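Local coordinates for protein aldehyde dehydrogenase (PDB 5MYP) that probably oxidises aldehydes to carboxylic acids with NAD+ as the electron acceptor, as a glycosomal member of the aldehyde dehydrogenase family, at residues Leu47-Glu52 with Lys165-Tyr170; Asp55-Ala60 with Glu161-Leu166; Leu78-Glu83 with Pro130-Leu135; Gln41-Leu46 with Pro137-Leu142. All coordinates share one frame; numbering follows the deposited sequence.

Interaction 1 (Leu47-Glu52 with Lys165-Tyr170); sequences LNLVEE and KLLPKY
Helix against helix, in the helical layer that flanks the Rossmann-like sheet of this aldehyde dehydrogenase, Leu49 of helix 36-52 lies under the ring of Tyr170 of helix 157-170. The two short segments run at 135° to each other, their axes 9.7 Å apart. Leu49 gives Tyr170 a backbone CH-pi contact: its CA sits 3.7 Å from the ring centroid, almost exactly on the ring normal. Beyond the ring, CD1 of Leu49 meets CB of Leu166 at 3.5 Å, and CD2 of Leu49 meets CD1 of Leu167 at the same distance. At the edge of the ring, the Tyr170 hydroxyl donates a hydrogen bond of 2.7 Å from its OH to OE1 of Glu52. The donor stands 40° out of the carboxylate plane, and the planes of carboxylate and ring are turned 63° apart. Asn53 ND2 also hydrogen-bonds to the Tyr170 OH, so the phenol is held by two groups near the end of helix 36-52. One aromatic residue thus packs by its face on Leu49 and is hydrogen-bonded at its hydroxyl, and the acceptor carboxylate would be expected to polarise the phenol O-H.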
loop_
_atom_site.group_PDB
_atom_site.type_symbol
_atom_site.label_atom_id
_atom_site.label_comp_id
_atom_site.label_asym_id
_atom_site.label_seq_id
_atom_site.Cartn_x
_atom_site.Cartn_y
_atom_site.Cartn_z
ATOM N N LEU A 47 8.211 -20.564 -16.745
ATOM C CA LEU A 47 8.003 -20.445 -18.194
ATOM C C LEU A 47 7.858 -21.830 -18.825
ATOM O O LEU A 47 6.931 -22.062 -19.611
ATOM C CB LEU A 47 9.146 -19.676 -18.867
ATOM C CG LEU A 47 9.109 -19.489 -20.386
ATOM C CD1 LEU A 47 7.825 -18.821 -20.829
ATOM C CD2 LEU A 47 10.312 -18.671 -20.830
ATOM N N ASN A 48 8.755 -22.747 -18.455
ATOM C CA ASN A 48 8.675 -24.140 -18.917
ATOM C C ASN A 48 7.371 -24.814 -18.473
ATOM O O ASN A 48 6.762 -25.541 -19.256
ATOM C CB ASN A 48 9.883 -24.967 -18.444
ATOM C CG ASN A 48 11.211 -24.476 -19.014
ATOM O OD1 ASN A 48 12.280 -24.805 -18.484
ATOM N ND2 ASN A 48 11.156 -23.692 -20.086
ATOM N N LEU A 49 6.942 -24.563 -17.234
ATOM C CA LEU A 49 5.642 -25.053 -16.734
ATOM C C LEU A 49 4.497 -24.675 -17.677
ATOM O O LEU A 49 3.677 -25.520 -18.036
ATOM C CB LEU A 49 5.355 -24.518 -15.320
ATOM C CG LEU A 49 3.944 -24.668 -14.731
ATOM C CD1 LEU A 49 3.582 -26.124 -14.544
ATOM C CD2 LEU A 49 3.829 -23.939 -13.403
ATOM N N VAL A 50 4.458 -23.406 -18.078
ATOM C CA VAL A 50 3.394 -22.904 -18.949
ATOM C C VAL A 50 3.549 -23.448 -20.373
ATOM O O VAL A 50 2.595 -23.991 -20.931
ATOM C CB VAL A 50 3.339 -21.360 -18.949
ATOM C CG1 VAL A 50 2.313 -20.846 -19.960
ATOM C CG2 VAL A 50 3.001 -20.842 -17.544
ATOM N N GLU A 51 4.746 -23.309 -20.943
ATOM C CA GLU A 51 4.989 -23.685 -22.346
ATOM C C GLU A 51 4.908 -25.192 -22.617
ATOM O O GLU A 51 4.306 -25.605 -23.607
ATOM C CB GLU A 51 6.336 -23.142 -22.830
ATOM C CG GLU A 51 6.367 -21.630 -22.970
ATOM C CD GLU A 51 7.637 -21.124 -23.638
ATOM O OE1 GLU A 51 8.708 -21.752 -23.479
ATOM O OE2 GLU A 51 7.570 -20.086 -24.326
ATOM N N GLU A 52 5.503 -26.003 -21.744
ATOM C CA GLU A 52 5.482 -27.465 -21.914
ATOM C C GLU A 52 4.097 -28.074 -21.711
ATOM O O GLU A 52 3.820 -29.148 -22.242
ATOM C CB GLU A 52 6.474 -28.154 -20.966
ATOM C CG GLU A 52 7.927 -27.806 -21.237
ATOM C CD GLU A 52 8.893 -28.417 -20.238
ATOM O OE1 GLU A 52 8.504 -29.298 -19.440
ATOM O OE2 GLU A 52 10.068 -28.006 -20.256
ATOM N N LYS A 165 -0.562 -30.783 -9.553
ATOM C CA LYS A 165 0.255 -31.894 -10.055
ATOM C C LYS A 165 1.575 -31.403 -10.680
ATOM O O LYS A 165 2.644 -31.939 -10.379
ATOM C CB LYS A 165 -0.536 -32.722 -11.081
ATOM C CG LYS A 165 0.218 -33.935 -11.625
ATOM C CD LYS A 165 -0.529 -34.658 -12.734
ATOM C CE LYS A 165 0.437 -35.467 -13.592
ATOM N NZ LYS A 165 -0.238 -36.464 -14.473
ATOM N N LEU A 166 1.493 -30.384 -11.534
ATOM C CA LEU A 166 2.645 -29.952 -12.341
ATOM C C LEU A 166 3.650 -29.077 -11.603
ATOM O O LEU A 166 4.846 -29.225 -11.813
ATOM C CB LEU A 166 2.183 -29.220 -13.605
ATOM C CG LEU A 166 1.483 -30.058 -14.674
ATOM C CD1 LEU A 166 0.941 -29.143 -15.756
ATOM C CD2 LEU A 166 2.420 -31.092 -15.278
ATOM N N LEU A 167 3.171 -28.170 -10.751
ATOM C CA LEU A 167 4.031 -27.130 -10.166
ATOM C C LEU A 167 5.279 -27.662 -9.427
ATOM O O LEU A 167 6.380 -27.154 -9.668
ATOM C CB LEU A 167 3.216 -26.174 -9.271
ATOM C CG LEU A 167 3.900 -24.906 -8.748
ATOM C CD1 LEU A 167 4.337 -24.015 -9.897
ATOM C CD2 LEU A 167 2.954 -24.172 -7.806
ATOM N N PRO A 168 5.125 -28.702 -8.567
ATOM C CA PRO A 168 6.297 -29.291 -7.893
ATOM C C PRO A 168 7.399 -29.817 -8.825
ATOM O O PRO A 168 8.560 -29.853 -8.431
ATOM C CB PRO A 168 5.703 -30.443 -7.074
ATOM C CG PRO A 168 4.283 -30.072 -6.884
ATOM C CD PRO A 168 3.882 -29.373 -8.151
ATOM N N LYS A 169 7.037 -30.218 -10.039
ATOM C CA LYS A 169 8.021 -30.665 -11.032
ATOM C C LYS A 169 8.876 -29.527 -11.607
ATOM O O LYS A 169 9.944 -29.788 -12.153
ATOM C CB LYS A 169 7.320 -31.487 -12.123
ATOM C CG LYS A 169 6.706 -32.755 -11.522
ATOM C CD LYS A 169 6.236 -33.767 -12.553
ATOM C CE LYS A 169 4.991 -33.305 -13.280
ATOM N NZ LYS A 169 4.428 -34.418 -14.103
ATOM N N TYR A 170 8.418 -28.280 -11.462
ATOM C CA TYR A 170 9.155 -27.103 -11.934
ATOM C C TYR A 170 9.730 -26.203 -10.829
ATOM O O TYR A 170 10.804 -25.626 -11.014
ATOM C CB TYR A 170 8.277 -26.291 -12.890
ATOM C CG TYR A 170 7.879 -27.088 -14.109
ATOM C CD1 TYR A 170 6.756 -27.902 -14.084
ATOM C CD2 TYR A 170 8.636 -27.050 -15.281
ATOM C CE1 TYR A 170 6.380 -28.650 -15.190
ATOM C CE2 TYR A 170 8.268 -27.791 -16.397
ATOM C CZ TYR A 170 7.139 -28.592 -16.347
ATOM O OH TYR A 170 6.752 -29.326 -17.447
#

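Interaction 2 (Asp55-Ala60 with Glu161-Leu166); sequences DEFCKA and ELLTKL
Leu162 drives its two methyl groups against the turn of helix 54-65 that carries Glu56, Phe57 and Ala60, and around one of them the contact is tight and buried. CD2 of Leu162 lies 3.3 Å from the backbone O of Glu56, 3.6 Å from CD1 of Phe57 and 3.9 Å from CB of Ala60, so a single methyl packs among three residues. CG of Leu162 is anti to the backbone N (chi1 -175°), directed at the opposing helix. The Phe57 ring continues the apolar seam: CZ of Phe57 meets CD1 of Leu166 at 3.8 Å, the two side chains reaching tip to tip, while CD1 of Leu163 lies 4.1 Å from the same CZ of Phe57. The solvent side is different in character. Phe57 and the leucines are buried, but Glu56 is exposed, and in one of its two modelled conformers its extended chain passes over the other methyl of Leu162, CD1. In that conformer the carboxylate ends in the neighbourhood of Lys165 without pairing with it, so any attraction between these charges is probably weak. The segments run nearly antiparallel, at 150°. Around the pair, Cys58 packs on helix 69-95, Phe57 also touches Leu131, and Leu163 reaches Ile134 and Leu135 of helix 132-143 as well as Leu49 of helix 36-52.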
loop_
_atom_site.group_PDB
_atom_site.type_symbol
_atom_site.label_atom_id
_atom_site.label_comp_id
_atom_site.label_asym_id
_atom_site.label_seq_id
_atom_site.Cartn_x
_atom_site.Cartn_y
_atom_site.Cartn_z
ATOM N N ASP A 55 -1.111 -27.203 -23.862
ATOM C CA ASP A 55 -2.246 -27.989 -24.367
ATOM C C ASP A 55 -3.142 -28.511 -23.250
ATOM O O ASP A 55 -4.361 -28.359 -23.315
ATOM C CB ASP A 55 -1.772 -29.163 -25.231
ATOM C CG ASP A 55 -1.150 -28.716 -26.554
ATOM O OD1 ASP A 55 -1.274 -27.535 -26.942
ATOM O OD2 ASP A 55 -0.529 -29.568 -27.220
ATOM N N GLU A 56 -2.531 -29.116 -22.233
ATOM C CA GLU A 56 -3.275 -29.678 -21.100
ATOM C C GLU A 56 -3.928 -28.600 -20.220
ATOM O O GLU A 56 -5.023 -28.817 -19.695
ATOM C CB GLU A 56 -2.374 -30.583 -20.255
ATOM C CG GLU A 56 -3.140 -31.655 -19.489
ATOM C CD GLU A 56 -2.234 -32.619 -18.742
ATOM O OE1 GLU A 56 -0.999 -32.507 -18.874
ATOM O OE2 GLU A 56 -2.760 -33.490 -18.016
ATOM N N PHE A 57 -3.266 -27.453 -20.063
ATOM C CA PHE A 57 -3.859 -26.309 -19.329
ATOM C C PHE A 57 -5.104 -25.761 -20.042
ATOM O O PHE A 57 -6.114 -25.487 -19.396
ATOM C CB PHE A 57 -2.851 -25.169 -19.096
ATOM C CG PHE A 57 -2.013 -25.330 -17.853
ATOM C CD1 PHE A 57 -2.607 -25.502 -16.604
ATOM C CD2 PHE A 57 -0.624 -25.273 -17.928
ATOM C CE1 PHE A 57 -1.834 -25.645 -15.458
ATOM C CE2 PHE A 57 0.156 -25.409 -16.785
ATOM C CZ PHE A 57 -0.453 -25.592 -15.551
ATOM N N CYS A 58 -5.024 -25.611 -21.365
ATOM C CA CYS A 58 -6.185 -25.195 -22.166
ATOM C C CYS A 58 -7.354 -26.177 -22.031
ATOM O O CYS A 58 -8.509 -25.756 -21.941
ATOM C CB CYS A 58 -5.810 -25.011 -23.639
ATOM S SG CYS A 58 -4.739 -23.590 -23.943
ATOM N N LYS A 59 -7.043 -27.474 -21.997
ATOM C CA LYS A 59 -8.059 -28.516 -21.791
ATOM C C LYS A 59 -8.685 -28.467 -20.394
ATOM O O LYS A 59 -9.897 -28.636 -20.253
ATOM C CB LYS A 59 -7.467 -29.908 -22.045
ATOM C CG LYS A 59 -7.127 -30.173 -23.504
ATOM C CD LYS A 59 -8.345 -30.645 -24.285
ATOM C CE LYS A 59 -8.596 -32.138 -24.088
ATOM N NZ LYS A 59 -9.712 -32.654 -24.933
ATOM N N ALA A 60 -7.857 -28.249 -19.370
ATOM C CA ALA A 60 -8.349 -28.130 -17.987
ATOM C C ALA A 60 -9.214 -26.881 -17.815
ATOM O O ALA A 60 -10.275 -26.926 -17.173
ATOM C CB ALA A 60 -7.186 -28.101 -17.005
ATOM N N GLU A 161 -6.277 -28.932 -9.975
ATOM C CA GLU A 161 -5.683 -30.274 -9.954
ATOM C C GLU A 161 -4.418 -30.331 -10.815
ATOM O O GLU A 161 -3.368 -30.784 -10.356
ATOM C CB GLU A 161 -6.687 -31.319 -10.446
ATOM C CG GLU A 161 -6.205 -32.764 -10.316
ATOM C CD GLU A 161 -7.135 -33.768 -10.976
ATOM O OE1 GLU A 161 -7.677 -33.474 -12.062
ATOM O OE2 GLU A 161 -7.308 -34.869 -10.420
ATOM N N LEU A 162 -4.530 -29.872 -12.058
ATOM C CA LEU A 162 -3.401 -29.897 -12.997
ATOM C C LEU A 162 -2.215 -29.062 -12.503
ATOM O O LEU A 162 -1.073 -29.516 -12.549
ATOM C CB LEU A 162 -3.837 -29.415 -14.387
ATOM C CG LEU A 162 -2.790 -29.496 -15.507
ATOM C CD1 LEU A 162 -2.269 -30.916 -15.686
ATOM C CD2 LEU A 162 -3.366 -28.972 -16.812
ATOM N N LEU A 163 -2.489 -27.844 -12.045
ATOM C CA LEU A 163 -1.439 -26.966 -11.516
ATOM C C LEU A 163 -0.772 -27.568 -10.283
ATOM O O LEU A 163 0.445 -27.492 -10.135
ATOM C CB LEU A 163 -2.008 -25.585 -11.170
ATOM C CG LEU A 163 -1.019 -24.526 -10.664
ATOM C CD1 LEU A 163 0.060 -24.224 -11.702
ATOM C CD2 LEU A 163 -1.769 -23.270 -10.273
ATOM N N THR A 164 -1.573 -28.153 -9.396
ATOM C CA THR A 164 -1.058 -28.811 -8.191
ATOM C C THR A 164 -0.164 -30.006 -8.550
ATOM O O THR A 164 0.879 -30.194 -7.938
ATOM C CB THR A 164 -2.208 -29.230 -7.252
ATOM O OG1 THR A 164 -2.927 -28.054 -6.840
ATOM C CG2 THR A 164 -1.693 -29.960 -6.018
ATOM N N LYS A 165 -0.562 -30.783 -9.553
ATOM C CA LYS A 165 0.255 -31.894 -10.055
ATOM C C LYS A 165 1.575 -31.403 -10.680
ATOM O O LYS A 165 2.644 -31.939 -10.379
ATOM C CB LYS A 165 -0.536 -32.722 -11.081
ATOM C CG LYS A 165 0.218 -33.935 -11.625
ATOM C CD LYS A 165 -0.529 -34.658 -12.734
ATOM C CE LYS A 165 0.437 -35.467 -13.592
ATOM N NZ LYS A 165 -0.238 -36.464 -14.473
ATOM N N LEU A 166 1.493 -30.384 -11.534
ATOM C CA LEU A 166 2.645 -29.952 -12.341
ATOM C C LEU A 166 3.650 -29.077 -11.603
ATOM O O LEU A 166 4.846 -29.225 -11.813
ATOM C CB LEU A 166 2.183 -29.220 -13.605
ATOM C CG LEU A 166 1.483 -30.058 -14.674
ATOM C CD1 LEU A 166 0.941 -29.143 -15.756
ATOM C CD2 LEU A 166 2.420 -31.092 -15.278
#

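Interaction 3 (Leu78-Glu83 with Pro130-Leu135); sequences LPLRNE and PLLLIL
Leu80 and Leu132 bring the two backbones closest, their CA atoms 6.4 Å apart, where a helical turn of 78-83 faces residues 130-135, which lead into helix 132-143. Residues 78-83 lie within helix 69-95, kinked at Pro79, whose ring nitrogen has no hydrogen to offer the preceding turn. Leu80 carries the contact, its CG anti to the carbonyl carbon (chi1 -76°), and its two methyls part between neighbours. CD1 of Leu80 packs on CG of Leu131 at 3.7 Å, while CD2 of Leu80 lies 3.7 Å from CB of Leu135, the Leu80 and Leu135 side chains crossing at about a right angle. CD1 of Leu132 touches both Leu80 and Pro79, 3.9 Å from CG of Leu80 and 3.9 Å from CB of Pro79. No hydrogen bond joins the two segments; instead Glu76 OE1, one turn before Leu80, accepts from the backbone N of both Leu131 and Leu132. The side chain of Leu132 lies about 10 Å from those of the predicted active-site residues Glu223 and Cys259, placing this seam near the catalytic region of the aldehyde dehydrogenase fold.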
loop_
_atom_site.group_PDB
_atom_site.type_symbol
_atom_site.label_atom_id
_atom_site.label_comp_id
_atom_site.label_asym_id
_atom_site.label_seq_id
_atom_site.Cartn_x
_atom_site.Cartn_y
_atom_site.Cartn_z
ATOM N N LEU A 78 -0.545 -16.454 -23.343
ATOM C CA LEU A 78 0.346 -15.427 -23.901
ATOM C C LEU A 78 0.719 -14.312 -22.905
ATOM O O LEU A 78 1.887 -13.942 -22.833
ATOM C CB LEU A 78 -0.218 -14.835 -25.208
ATOM C CG LEU A 78 -0.238 -15.755 -26.436
ATOM C CD1 LEU A 78 -0.938 -15.056 -27.595
ATOM C CD2 LEU A 78 1.160 -16.203 -26.840
ATOM N N PRO A 79 -0.260 -13.777 -22.139
ATOM C CA PRO A 79 0.097 -12.818 -21.077
ATOM C C PRO A 79 1.059 -13.365 -20.018
ATOM O O PRO A 79 1.942 -12.637 -19.572
ATOM C CB PRO A 79 -1.257 -12.476 -20.448
ATOM C CG PRO A 79 -2.214 -12.616 -21.569
ATOM C CD PRO A 79 -1.714 -13.784 -22.382
ATOM N N LEU A 80 0.890 -14.629 -19.630
ATOM C CA LEU A 80 1.823 -15.278 -18.703
ATOM C C LEU A 80 3.229 -15.408 -19.288
ATOM O O LEU A 80 4.208 -15.133 -18.599
ATOM C CB LEU A 80 1.305 -16.651 -18.258
ATOM C CG LEU A 80 0.178 -16.634 -17.220
ATOM C CD1 LEU A 80 -0.341 -18.042 -17.004
ATOM C CD2 LEU A 80 0.634 -16.020 -15.901
ATOM N N ARG A 81 3.323 -15.826 -20.549
ATOM C CA ARG A 81 4.615 -15.924 -21.241
ATOM C C ARG A 81 5.320 -14.570 -21.293
ATOM O O ARG A 81 6.506 -14.472 -20.968
ATOM C CB ARG A 81 4.436 -16.473 -22.661
ATOM C CG ARG A 81 5.736 -16.832 -23.352
ATOM C CD ARG A 81 5.500 -17.239 -24.788
ATOM N NE ARG A 81 5.267 -16.071 -25.637
ATOM C CZ ARG A 81 4.837 -16.113 -26.900
ATOM N NH1 ARG A 81 4.562 -17.275 -27.499
ATOM N NH2 ARG A 81 4.670 -14.975 -27.574
ATOM N N ASN A 82 4.580 -13.533 -21.677
ATOM C CA ASN A 82 5.116 -12.169 -21.730
ATOM C C ASN A 82 5.546 -11.658 -20.355
ATOM O O ASN A 82 6.550 -10.959 -20.247
ATOM C CB ASN A 82 4.096 -11.202 -22.347
ATOM C CG ASN A 82 3.803 -11.507 -23.812
ATOM O OD1 ASN A 82 4.594 -12.152 -24.503
ATOM N ND2 ASN A 82 2.651 -11.049 -24.285
ATOM N N GLU A 83 4.789 -12.012 -19.316
ATOM C CA GLU A 83 5.126 -11.632 -17.936
ATOM C C GLU A 83 6.454 -12.242 -17.489
ATOM O O GLU A 83 7.284 -11.545 -16.908
ATOM C CB GLU A 83 4.014 -12.053 -16.966
ATOM C CG GLU A 83 4.154 -11.503 -15.548
ATOM C CD GLU A 83 3.863 -10.016 -15.435
ATOM O OE1 GLU A 83 3.319 -9.409 -16.386
ATOM O OE2 GLU A 83 4.166 -9.443 -14.368
ATOM N N PRO A 130 -8.285 -18.927 -14.115
ATOM C CA PRO A 130 -7.678 -19.617 -12.980
ATOM C C PRO A 130 -6.176 -19.873 -13.074
ATOM O O PRO A 130 -5.566 -20.165 -12.046
ATOM C CB PRO A 130 -8.457 -20.935 -12.920
ATOM C CG PRO A 130 -8.870 -21.186 -14.329
ATOM C CD PRO A 130 -9.092 -19.842 -14.948
ATOM N N LEU A 131 -5.591 -19.780 -14.270
ATOM C CA LEU A 131 -4.141 -19.900 -14.422
ATOM C C LEU A 131 -3.477 -18.526 -14.327
ATOM O O LEU A 131 -2.537 -18.342 -13.555
ATOM C CB LEU A 131 -3.784 -20.580 -15.747
ATOM C CG LEU A 131 -2.323 -21.019 -15.905
ATOM C CD1 LEU A 131 -1.951 -22.063 -14.860
ATOM C CD2 LEU A 131 -2.066 -21.534 -17.316
ATOM N N LEU A 132 -3.973 -17.569 -15.109
ATOM C CA LEU A 132 -3.442 -16.200 -15.114
ATOM C C LEU A 132 -3.420 -15.577 -13.721
ATOM O O LEU A 132 -2.394 -15.059 -13.284
ATOM C CB LEU A 132 -4.270 -15.306 -16.040
ATOM C CG LEU A 132 -3.818 -13.850 -16.201
ATOM C CD1 LEU A 132 -2.521 -13.789 -16.986
ATOM C CD2 LEU A 132 -4.906 -13.018 -16.869
ATOM N N LEU A 133 -4.550 -15.646 -13.025
ATOM C CA LEU A 133 -4.720 -14.903 -11.775
ATOM C C LEU A 133 -4.178 -15.616 -10.533
ATOM O O LEU A 133 -4.313 -15.101 -9.419
ATOM C CB LEU A 133 -6.190 -14.495 -11.606
ATOM C CG LEU A 133 -6.725 -13.627 -12.755
ATOM C CD1 LEU A 133 -8.191 -13.289 -12.535
ATOM C CD2 LEU A 133 -5.912 -12.352 -12.942
ATOM N N ILE A 134 -3.568 -16.791 -10.719
ATOM C CA ILE A 134 -2.732 -17.415 -9.686
ATOM C C ILE A 134 -1.233 -17.285 -10.041
ATOM O O ILE A 134 -0.429 -16.925 -9.175
ATOM C CB ILE A 134 -3.180 -18.882 -9.392
ATOM C CG1 ILE A 134 -2.689 -19.345 -8.014
ATOM C CG2 ILE A 134 -2.737 -19.858 -10.469
ATOM C CD1 ILE A 134 -3.573 -18.910 -6.868
ATOM N N LEU A 135 -0.861 -17.539 -11.300
ATOM C CA LEU A 135 0.553 -17.488 -11.707
ATOM C C LEU A 135 1.119 -16.084 -11.916
ATOM O O LEU A 135 2.289 -15.854 -11.604
ATOM C CB LEU A 135 0.814 -18.338 -12.963
ATOM C CG LEU A 135 0.705 -19.863 -12.847
ATOM C CD1 LEU A 135 1.235 -20.509 -14.128
ATOM C CD2 LEU A 135 1.465 -20.395 -11.640
#

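Interaction 4 (Gln41-Leu46 with Pro137-Leu142)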
loop_
_atom_site.group_PDB
_atom_site.type_symbol
_atom_site.label_atom_id
_atom_site.label_comp_id
_atom_site.label_asym_id
_atom_site.label_seq_id
_atom_site.Cartn_x
_atom_site.Cartn_y
_atom_site.Cartn_z
ATOM N N GLN A 41 16.352 -18.855 -12.424
ATOM C CA GLN A 41 16.101 -20.305 -12.565
ATOM C C GLN A 41 14.623 -20.651 -12.331
ATOM O O GLN A 41 14.025 -21.386 -13.119
ATOM C CB GLN A 41 16.981 -21.127 -11.611
ATOM C CG GLN A 41 18.415 -21.319 -12.074
ATOM C CD GLN A 41 19.314 -21.999 -11.042
ATOM O OE1 GLN A 41 20.511 -22.180 -11.285
ATOM N NE2 GLN A 41 18.754 -22.369 -9.887
ATOM N N VAL A 42 14.047 -20.102 -11.260
ATOM C CA VAL A 42 12.641 -20.353 -10.915
ATOM C C VAL A 42 11.686 -19.773 -11.963
ATOM O O VAL A 42 10.717 -20.433 -12.353
ATOM C CB VAL A 42 12.293 -19.802 -9.510
ATOM C CG1 VAL A 42 10.798 -19.829 -9.240
ATOM C CG2 VAL A 42 13.023 -20.591 -8.438
ATOM N N LEU A 43 11.957 -18.546 -12.406
ATOM C CA LEU A 43 11.148 -17.914 -13.450
ATOM C C LEU A 43 11.215 -18.682 -14.765
ATOM O O LEU A 43 10.182 -18.920 -15.384
ATOM C CB LEU A 43 11.553 -16.452 -13.658
ATOM C CG LEU A 43 11.226 -15.505 -12.493
ATOM C CD1 LEU A 43 11.828 -14.142 -12.782
ATOM C CD2 LEU A 43 9.721 -15.392 -12.236
ATOM N N ARG A 44 12.423 -19.067 -15.180
ATOM C CA ARG A 44 12.605 -19.895 -16.387
ATOM C C ARG A 44 11.874 -21.239 -16.285
ATOM O O ARG A 44 11.308 -21.716 -17.266
ATOM C CB ARG A 44 14.091 -20.144 -16.674
ATOM C CG ARG A 44 14.819 -18.941 -17.266
ATOM C CD ARG A 44 16.159 -19.323 -17.885
ATOM N NE ARG A 44 16.890 -20.336 -17.116
ATOM C CZ ARG A 44 17.830 -20.104 -16.192
ATOM N NH1 ARG A 44 18.223 -18.867 -15.866
ATOM N NH2 ARG A 44 18.403 -21.142 -15.582
ATOM N N SER A 45 11.887 -21.852 -15.086
ATOM C CA SER A 45 11.166 -23.112 -14.825
ATOM C C SER A 45 9.651 -22.936 -14.888
ATOM O O SER A 45 8.946 -23.819 -15.374
ATOM C CB SER A 45 11.554 -23.695 -13.464
ATOM O OG SER A 45 12.955 -23.849 -13.352
ATOM N N LEU A 46 9.150 -21.802 -14.397
ATOM C CA LEU A 46 7.720 -21.469 -14.513
ATOM C C LEU A 46 7.311 -21.160 -15.963
ATOM O O LEU A 46 6.194 -21.469 -16.364
ATOM C CB LEU A 46 7.330 -20.326 -13.568
ATOM C CG LEU A 46 7.285 -20.724 -12.092
ATOM C CD1 LEU A 46 7.154 -19.511 -11.186
ATOM C CD2 LEU A 46 6.162 -21.715 -11.815
ATOM N N PRO A 137 0.530 -13.119 -10.333
ATOM C CA PRO A 137 1.039 -12.602 -9.049
ATOM C C PRO A 137 2.251 -13.373 -8.511
ATOM O O PRO A 137 3.197 -12.760 -8.024
ATOM C CB PRO A 137 -0.153 -12.769 -8.090
ATOM C CG PRO A 137 -1.348 -12.877 -8.965
ATOM C CD PRO A 137 -0.882 -13.531 -10.227
ATOM N N LEU A 138 2.206 -14.704 -8.600
ATOM C CA LEU A 138 3.308 -15.555 -8.145
ATOM C C LEU A 138 4.636 -15.197 -8.823
ATOM O O LEU A 138 5.654 -15.057 -8.148
ATOM C CB LEU A 138 2.983 -17.035 -8.380
ATOM C CG LEU A 138 4.055 -18.053 -7.974
ATOM C CD1 LEU A 138 4.338 -17.973 -6.477
ATOM C CD2 LEU A 138 3.635 -19.454 -8.384
ATOM N N LEU A 139 4.617 -15.050 -10.148
ATOM C CA LEU A 139 5.826 -14.691 -10.906
ATOM C C LEU A 139 6.473 -13.422 -10.349
ATOM O O LEU A 139 7.686 -13.378 -10.135
ATOM C CB LEU A 139 5.506 -14.504 -12.389
ATOM C CG LEU A 139 5.151 -15.767 -13.171
ATOM C CD1 LEU A 139 4.524 -15.403 -14.507
ATOM C CD2 LEU A 139 6.381 -16.640 -13.361
ATOM N N GLY A 140 5.644 -12.411 -10.097
ATOM C CA GLY A 140 6.091 -11.166 -9.485
ATOM C C GLY A 140 6.689 -11.329 -8.096
ATOM O O GLY A 140 7.728 -10.747 -7.797
ATOM N N ALA A 141 6.028 -12.118 -7.252
ATOM C CA ALA A 141 6.511 -12.370 -5.887
ATOM C C ALA A 141 7.881 -13.060 -5.886
ATOM O O ALA A 141 8.751 -12.709 -5.097
ATOM C CB ALA A 141 5.498 -13.197 -5.102
ATOM N N LEU A 142 8.062 -14.022 -6.791
ATOM C CA LEU A 142 9.323 -14.755 -6.897
ATOM C C LEU A 142 10.436 -13.912 -7.533
ATOM O O LEU A 142 11.605 -14.044 -7.157
ATOM C CB LEU A 142 9.120 -16.057 -7.675
ATOM C CG LEU A 142 8.150 -17.056 -7.026
ATOM C CD1 LEU A 142 7.788 -18.178 -7.981
ATOM C CD2 LEU A 142 8.713 -17.613 -5.723
#
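Leu139 meets Leu46 and Leu43 where two antiparallel helices pack beside the Rossmann-like sheet of the aldehyde dehydrogenase fold. The segments 41-46 and 137-142 run at 162°, with their axes 10.2 Å apart, and the side chains that meet are all aliphatic. Leu139, which has slightly more surface buried than the others, uses one methyl for two neighbours: CD2 of Leu139 lies 3.7 Å from CD1 of Leu46 and 3.7 Å from CD2 of Leu43. The Leu46 and Leu139 side chains slide past each other in opposite directions, whereas Leu43 approaches at a slant and also sets its CD2 against the backbone O of Leu139, at 3.6 Å. Around the pair, Leu43 and Leu139 continue onto helix 69-95, Leu138 packs on strand 147-151, and Val42 and Leu46 both touch Val171. One turn further along helix 132-143, Leu142 touches the same Leu46 methyl. Its CG is anti to the carbonyl carbon (chi1 -62°), and CD1 of Leu142 meets CD1 of Leu46 at 3.5 Å, the two side chains crossing at about a right angle. Val42 completes this end of the contact, also at about a right angle to Leu142, with CG1 of Val42 3.7 Å from CD1 of Leu142.

Overall arrangement
The four contacts illustrate how a helical layer is knitted from a few shared elements. Interactions 1 and 4 both use helix 36-52, interactions 1 and 2 both use helix 157-170, and interactions 3 and 4 both use helix 132-143. Interactions 2, 3 and 4 are largely buried and apolar, with leucine methyls predominating, though interaction 2 adds an aromatic ring and has the exposed Glu56 at its border. Interaction 1 is only partly buried, and it alone has a hydrogen bond between its segments. Leu49 of interaction 1 touches Phe57 and Leu163 of interaction 2, while Leu167 reaches Leu46 of interaction 4. Interaction 3 lies nearest the chain's centre and the predicted catalytic residues.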